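Local coordinates for putative N-acetylmuramoyl-L-alanine amidase,autolysin cwp6 (Peptoclostridium difficile, PDB 5J72), which probably cleaves the amide bond between N-acetylmuramic acid and L-alanine in peptidoglycan as a zinc-dependent cell-wall amidase, at residues E477-T489 / N498-A510. Sequence-based numbering, arbitrary orientation.
With ZN (zinc ion), chain I.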
loop_
_atom_site.group_PDB
_atom_site.type_symbol
_atom_site.label_atom_id
_atom_site.label_comp_id
_atom_site.label_asym_id
_atom_site.label_seq_id
_atom_site.Cartn_x
_atom_site.Cartn_y
_atom_site.Cartn_z
ATOM N N GLU A 477 -23.347 -15.826 3.683
ATOM C CA GLU A 477 -22.354 -16.817 3.272
ATOM C C GLU A 477 -21.343 -16.241 2.219
ATOM O O GLU A 477 -20.126 -16.506 2.327
ATOM C CB GLU A 477 -23.079 -18.037 2.687
ATOM C CG GLU A 477 -22.125 -19.155 2.231
ATOM C CD GLU A 477 -22.873 -20.367 1.663
ATOM O OE1 GLU A 477 -22.211 -21.333 1.269
ATOM O OE2 GLU A 477 -24.119 -20.344 1.591
ATOM N N LYS A 478 -21.825 -15.499 1.200
ATOM C CA LYS A 478 -20.928 -14.986 0.146
ATOM C C LYS A 478 -19.807 -14.086 0.694
ATOM O O LYS A 478 -18.714 -14.018 0.103
ATOM C CB LYS A 478 -21.731 -14.238 -0.952
ATOM C CG LYS A 478 -22.245 -12.839 -0.524
ATOM C CD LYS A 478 -22.677 -12.041 -1.807
ATOM C CE LYS A 478 -23.546 -10.834 -1.504
ATOM N NZ LYS A 478 -23.615 -9.948 -2.730
ATOM N N LYS A 479 -20.024 -13.418 1.807
ATOM C CA LYS A 479 -18.919 -12.589 2.290
ATOM C C LYS A 479 -17.967 -13.404 3.219
ATOM O O LYS A 479 -16.763 -13.141 3.269
ATOM C CB LYS A 479 -19.440 -11.458 3.125
ATOM C CG LYS A 479 -20.399 -10.584 2.330
ATOM C CD LYS A 479 -21.052 -9.596 3.227
ATOM C CE LYS A 479 -21.843 -8.607 2.401
ATOM N NZ LYS A 479 -22.535 -7.649 3.285
ATOM N N TYR A 480 -18.533 -14.360 3.967
ATOM C CA TYR A 480 -17.675 -15.133 4.846
ATOM C C TYR A 480 -16.869 -16.060 3.965
ATOM O O TYR A 480 -15.708 -16.351 4.315
ATOM C CB TYR A 480 -18.532 -15.969 5.804
ATOM C CG TYR A 480 -18.775 -15.242 7.095
ATOM C CD1 TYR A 480 -18.078 -15.588 8.251
ATOM C CD2 TYR A 480 -19.719 -14.221 7.174
ATOM C CE1 TYR A 480 -18.313 -14.944 9.450
ATOM C CE2 TYR A 480 -19.963 -13.565 8.380
ATOM C CZ TYR A 480 -19.260 -13.933 9.516
ATOM O OH TYR A 480 -19.491 -13.324 10.730
ATOM N N THR A 481 -17.453 -16.526 2.825
ATOM C CA THR A 481 -16.609 -17.441 2.034
ATOM C C THR A 481 -15.508 -16.630 1.413
ATOM O O THR A 481 -14.373 -17.134 1.304
ATOM C CB THR A 481 -17.393 -18.189 0.909
ATOM O OG1 THR A 481 -17.937 -17.240 -0.005
ATOM C CG2 THR A 481 -18.528 -19.025 1.459
ATOM N N LEU A 482 -15.810 -15.403 0.942
ATOM C CA LEU A 482 -14.715 -14.614 0.346
ATOM C C LEU A 482 -13.576 -14.288 1.381
ATOM O O LEU A 482 -12.397 -14.431 1.067
ATOM C CB LEU A 482 -15.237 -13.277 -0.272
ATOM C CG LEU A 482 -14.096 -12.427 -0.855
ATOM C CD1 LEU A 482 -13.405 -13.163 -1.983
ATOM C CD2 LEU A 482 -14.704 -11.106 -1.329
ATOM N N ASN A 483 -13.939 -13.834 2.589
ATOM C CA ASN A 483 -12.903 -13.512 3.606
ATOM C C ASN A 483 -12.116 -14.806 4.002
ATOM O O ASN A 483 -10.920 -14.736 4.181
ATOM C CB ASN A 483 -13.550 -12.921 4.817
ATOM C CG ASN A 483 -14.126 -11.559 4.477
ATOM O OD1 ASN A 483 -13.541 -10.861 3.622
ATOM N ND2 ASN A 483 -15.316 -11.188 5.001
ATOM N N THR A 484 -12.814 -15.953 4.100
ATOM C CA THR A 484 -12.118 -17.197 4.442
ATOM C C THR A 484 -11.147 -17.560 3.302
ATOM O O THR A 484 -9.971 -17.860 3.538
ATOM C CB THR A 484 -13.159 -18.337 4.594
ATOM O OG1 THR A 484 -14.038 -17.992 5.634
ATOM C CG2 THR A 484 -12.446 -19.711 4.935
ATOM N N ALA A 485 -11.640 -17.484 2.040
ATOM C CA ALA A 485 -10.861 -17.872 0.886
ATOM C C ALA A 485 -9.659 -16.987 0.677
ATOM O O ALA A 485 -8.602 -17.491 0.221
ATOM C CB ALA A 485 -11.736 -17.897 -0.414
ATOM N N LEU A 486 -9.757 -15.726 0.969
ATOM C CA LEU A 486 -8.583 -14.829 0.782
ATOM C C LEU A 486 -7.482 -15.312 1.766
ATOM O O LEU A 486 -6.304 -15.319 1.407
ATOM C CB LEU A 486 -8.984 -13.337 1.123
ATOM C CG LEU A 486 -9.838 -12.754 -0.093
ATOM C CD1 LEU A 486 -10.636 -11.473 0.388
ATOM C CD2 LEU A 486 -8.917 -12.398 -1.313
ATOM N N ALA A 487 -7.892 -15.665 2.971
ATOM C CA ALA A 487 -6.890 -16.101 3.985
ATOM C C ALA A 487 -6.262 -17.443 3.577
ATOM O O ALA A 487 -5.068 -17.656 3.787
ATOM C CB ALA A 487 -7.567 -16.192 5.334
ATOM N N THR A 488 -7.062 -18.375 3.008
ATOM C CA THR A 488 -6.495 -19.622 2.516
ATOM C C THR A 488 -5.495 -19.355 1.408
ATOM O O THR A 488 -4.417 -19.968 1.325
ATOM C CB THR A 488 -7.643 -20.508 1.909
ATOM O OG1 THR A 488 -8.587 -20.743 2.941
ATOM C CG2 THR A 488 -7.082 -21.858 1.308
ATOM N N THR A 489 -5.874 -18.446 0.473
ATOM C CA THR A 489 -4.971 -18.140 -0.628
ATOM C C THR A 489 -3.653 -17.552 -0.087
ATOM O O THR A 489 -2.554 -17.911 -0.543
ATOM C CB THR A 489 -5.687 -17.099 -1.594
ATOM O OG1 THR A 489 -6.823 -17.780 -2.136
ATOM C CG2 THR A 489 -4.810 -16.693 -2.763
ATOM N N ASN A 498 1.061 -22.074 -6.014
ATOM C CA ASN A 498 0.366 -21.166 -6.905
ATOM C C ASN A 498 -1.116 -21.270 -6.662
ATOM O O ASN A 498 -1.618 -22.386 -6.607
ATOM C CB ASN A 498 0.627 -21.543 -8.346
ATOM C CG ASN A 498 2.100 -21.552 -8.628
ATOM O OD1 ASN A 498 2.593 -22.483 -9.278
ATOM N ND2 ASN A 498 2.863 -20.588 -8.101
ATOM N N VAL A 499 -1.819 -20.131 -6.558
ATOM C CA VAL A 499 -3.243 -20.167 -6.299
ATOM C C VAL A 499 -3.972 -19.357 -7.265
ATOM O O VAL A 499 -3.581 -18.217 -7.512
ATOM C CB VAL A 499 -3.563 -19.646 -4.882
ATOM C CG1 VAL A 499 -5.069 -19.785 -4.583
ATOM C CG2 VAL A 499 -2.771 -20.413 -3.852
ATOM N N VAL A 500 -5.027 -19.914 -7.854
ATOM C CA VAL A 500 -5.889 -19.108 -8.715
ATOM C C VAL A 500 -7.236 -19.029 -7.975
ATOM O O VAL A 500 -7.787 -20.083 -7.631
ATOM C CB VAL A 500 -6.138 -19.744 -10.122
ATOM C CG1 VAL A 500 -7.150 -18.914 -10.883
ATOM C CG2 VAL A 500 -4.825 -19.853 -10.943
ATOM N N MET A 501 -7.787 -17.845 -7.742
ATOM C CA MET A 501 -9.084 -17.787 -7.073
ATOM C C MET A 501 -10.175 -17.678 -8.138
ATOM O O MET A 501 -9.994 -16.941 -9.097
ATOM C CB MET A 501 -9.176 -16.530 -6.177
ATOM C CG MET A 501 -8.137 -16.524 -5.008
ATOM S SD MET A 501 -8.450 -15.228 -3.830
ATOM C CE MET A 501 -10.002 -15.855 -3.066
ATOM N N THR A 502 -11.298 -18.354 -7.999
ATOM C CA THR A 502 -12.338 -18.205 -9.029
ATOM C C THR A 502 -12.850 -16.746 -9.020
ATOM O O THR A 502 -13.167 -16.208 -10.065
ATOM C CB THR A 502 -13.505 -19.200 -8.787
ATOM O OG1 THR A 502 -13.972 -19.026 -7.459
ATOM C CG2 THR A 502 -13.093 -20.658 -8.989
ATOM N N ARG A 503 -12.918 -16.125 -7.848
ATOM C CA ARG A 503 -13.260 -14.717 -7.715
ATOM C C ARG A 503 -12.496 -14.171 -6.507
ATOM O O ARG A 503 -12.266 -14.920 -5.522
ATOM C CB ARG A 503 -14.779 -14.506 -7.525
ATOM C CG ARG A 503 -15.326 -15.067 -6.192
ATOM C CD ARG A 503 -16.843 -14.730 -6.004
ATOM N NE ARG A 503 -17.391 -15.330 -4.766
ATOM C CZ ARG A 503 -17.628 -14.625 -3.671
ATOM N NH1 ARG A 503 -17.367 -13.332 -3.612
ATOM N NH2 ARG A 503 -18.166 -15.234 -2.607
ATOM N N ASP A 504 -12.087 -12.907 -6.558
ATOM C CA ASP A 504 -11.376 -12.355 -5.401
ATOM C C ASP A 504 -12.132 -11.145 -4.917
ATOM O O ASP A 504 -11.639 -10.389 -4.076
ATOM C CB ASP A 504 -9.941 -11.972 -5.753
ATOM C CG ASP A 504 -9.838 -11.235 -7.072
ATOM O OD1 ASP A 504 -10.597 -10.257 -7.274
ATOM O OD2 ASP A 504 -8.999 -11.629 -7.897
ATOM N N THR A 505 -13.325 -10.954 -5.430
ATOM C CA THR A 505 -14.168 -9.873 -4.995
ATOM C C THR A 505 -15.627 -10.296 -5.065
ATOM O O THR A 505 -15.947 -11.391 -5.548
ATOM C CB THR A 505 -13.938 -8.636 -5.922
ATOM O OG1 THR A 505 -14.432 -7.484 -5.234
ATOM C CG2 THR A 505 -14.622 -8.805 -7.232
ATOM N N ASP A 506 -16.533 -9.439 -4.610
ATOM C CA ASP A 506 -17.935 -9.777 -4.676
ATOM C C ASP A 506 -18.364 -9.703 -6.118
ATOM O O ASP A 506 -18.294 -8.632 -6.704
ATOM C CB ASP A 506 -18.771 -8.831 -3.814
ATOM C CG ASP A 506 -20.243 -9.227 -3.725
ATOM O OD1 ASP A 506 -20.553 -10.417 -3.872
ATOM O OD2 ASP A 506 -21.075 -8.343 -3.497
ATOM N N LYS A 507 -18.728 -10.833 -6.729
ATOM C CA LYS A 507 -19.251 -10.821 -8.084
ATOM C C LYS A 507 -20.068 -12.064 -8.349
ATOM O O LYS A 507 -19.886 -13.061 -7.683
ATOM C CB LYS A 507 -18.172 -10.712 -9.133
ATOM C CG LYS A 507 -17.282 -11.886 -9.233
ATOM C CD LYS A 507 -16.644 -11.892 -10.614
ATOM C CE LYS A 507 -16.225 -13.291 -10.989
ATOM N NZ LYS A 507 -15.594 -13.345 -12.327
ATOM N N THR A 508 -20.994 -11.981 -9.305
ATOM C CA THR A 508 -21.836 -13.119 -9.688
ATOM C C THR A 508 -20.997 -14.104 -10.508
ATOM O O THR A 508 -20.329 -13.706 -11.461
ATOM C CB THR A 508 -23.071 -12.576 -10.497
ATOM O OG1 THR A 508 -23.819 -11.745 -9.591
ATOM C CG2 THR A 508 -24.013 -13.746 -10.982
ATOM N N MET A 509 -21.016 -15.383 -10.162
ATOM C CA MET A 509 -20.225 -16.296 -10.951
ATOM C C MET A 509 -20.896 -17.693 -10.912
ATOM O O MET A 509 -21.108 -18.216 -9.810
ATOM C CB MET A 509 -18.775 -16.411 -10.428
ATOM C CG MET A 509 -17.925 -17.172 -11.406
ATOM S SD MET A 509 -16.195 -17.059 -10.793
ATOM C CE MET A 509 -15.291 -17.802 -12.115
ATOM N N ALA A 510 -21.192 -18.279 -12.076
ATOM C CA ALA A 510 -21.909 -19.564 -12.110
ATOM C C ALA A 510 -20.999 -20.767 -11.814
ATOM O O ALA A 510 -19.791 -20.719 -12.052
ATOM C CB ALA A 510 -22.506 -19.774 -13.512
HETATM ZN ZN ZN I . -23.116 -22.707 -0.210
HETATM O O HOH W 1 -25.362 -22.457 0.427
HETATM O O HOH W 2 -18.666 -11.767 -1.773
HETATM O O HOH W 3 -23.947 -24.150 -1.580
HETATM O O HOH W 4 -23.377 -24.162 1.364
#
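Segment 477-489 of helix 477-494, with Leu482 and Thr489 facing Asp504 and Val499, runs nearly antiparallel to strand 498-501 (161°), the axes 9.8 Å apart at closest approach. They are the helix and second strand of a beta-alpha-beta crossover in the amidase_3 fold, from strand 453-458 to the edge strand 498-501; the helix carries the zinc ligand Glu477 and also packs on the loop after the strand. At the far end from the metal, Thr489 CG2 meets Val499 CG1 at 3.6 Å. Met501 lies across the middle: its chain bends at the last torsion (chi3 70°), turning CE to 3.8 Å from Ala485 CB while SD rests against Leu486 CD2. Leu482, its CG anti to the backbone N (chi1 178°), drives both methyls into the loop, CD1 against the Asp504 carbonyl group and CD2 3.9 Å from Thr505 CA.

Towards the zinc the contact becomes polar. Arg503 reaches back to the helix and gives NH2 to a lone pair of Lys478 O at 3.0 Å, a nearly straight bond; its NH1 bonds Thr505 O from above that carbonyl plane. Both acceptors lie near the guanidinium plane, which helps hold its rotation. The extended chain of Lys478 crosses Asp506 at a slant, placing NZ 3.1 Å from OD2, on its syn lone pair, in a salt bridge. The Arg503 bond and this bridge tie the loop to the helix's first turn, while bonds from Lys478 NZ to Gly462 O, Gly462 N to Asp506 OD1 and Thr481 OG1 to Gly459 O tie the pair to the chain after strand 453-458. Alongside, Glu477 OE1 completes the zinc site with His460, His530 and three waters. One further water joins the two segments, accepting from Arg503 NH1 at 2.7 Å and donating to Lys478 O and Asp506 OD1.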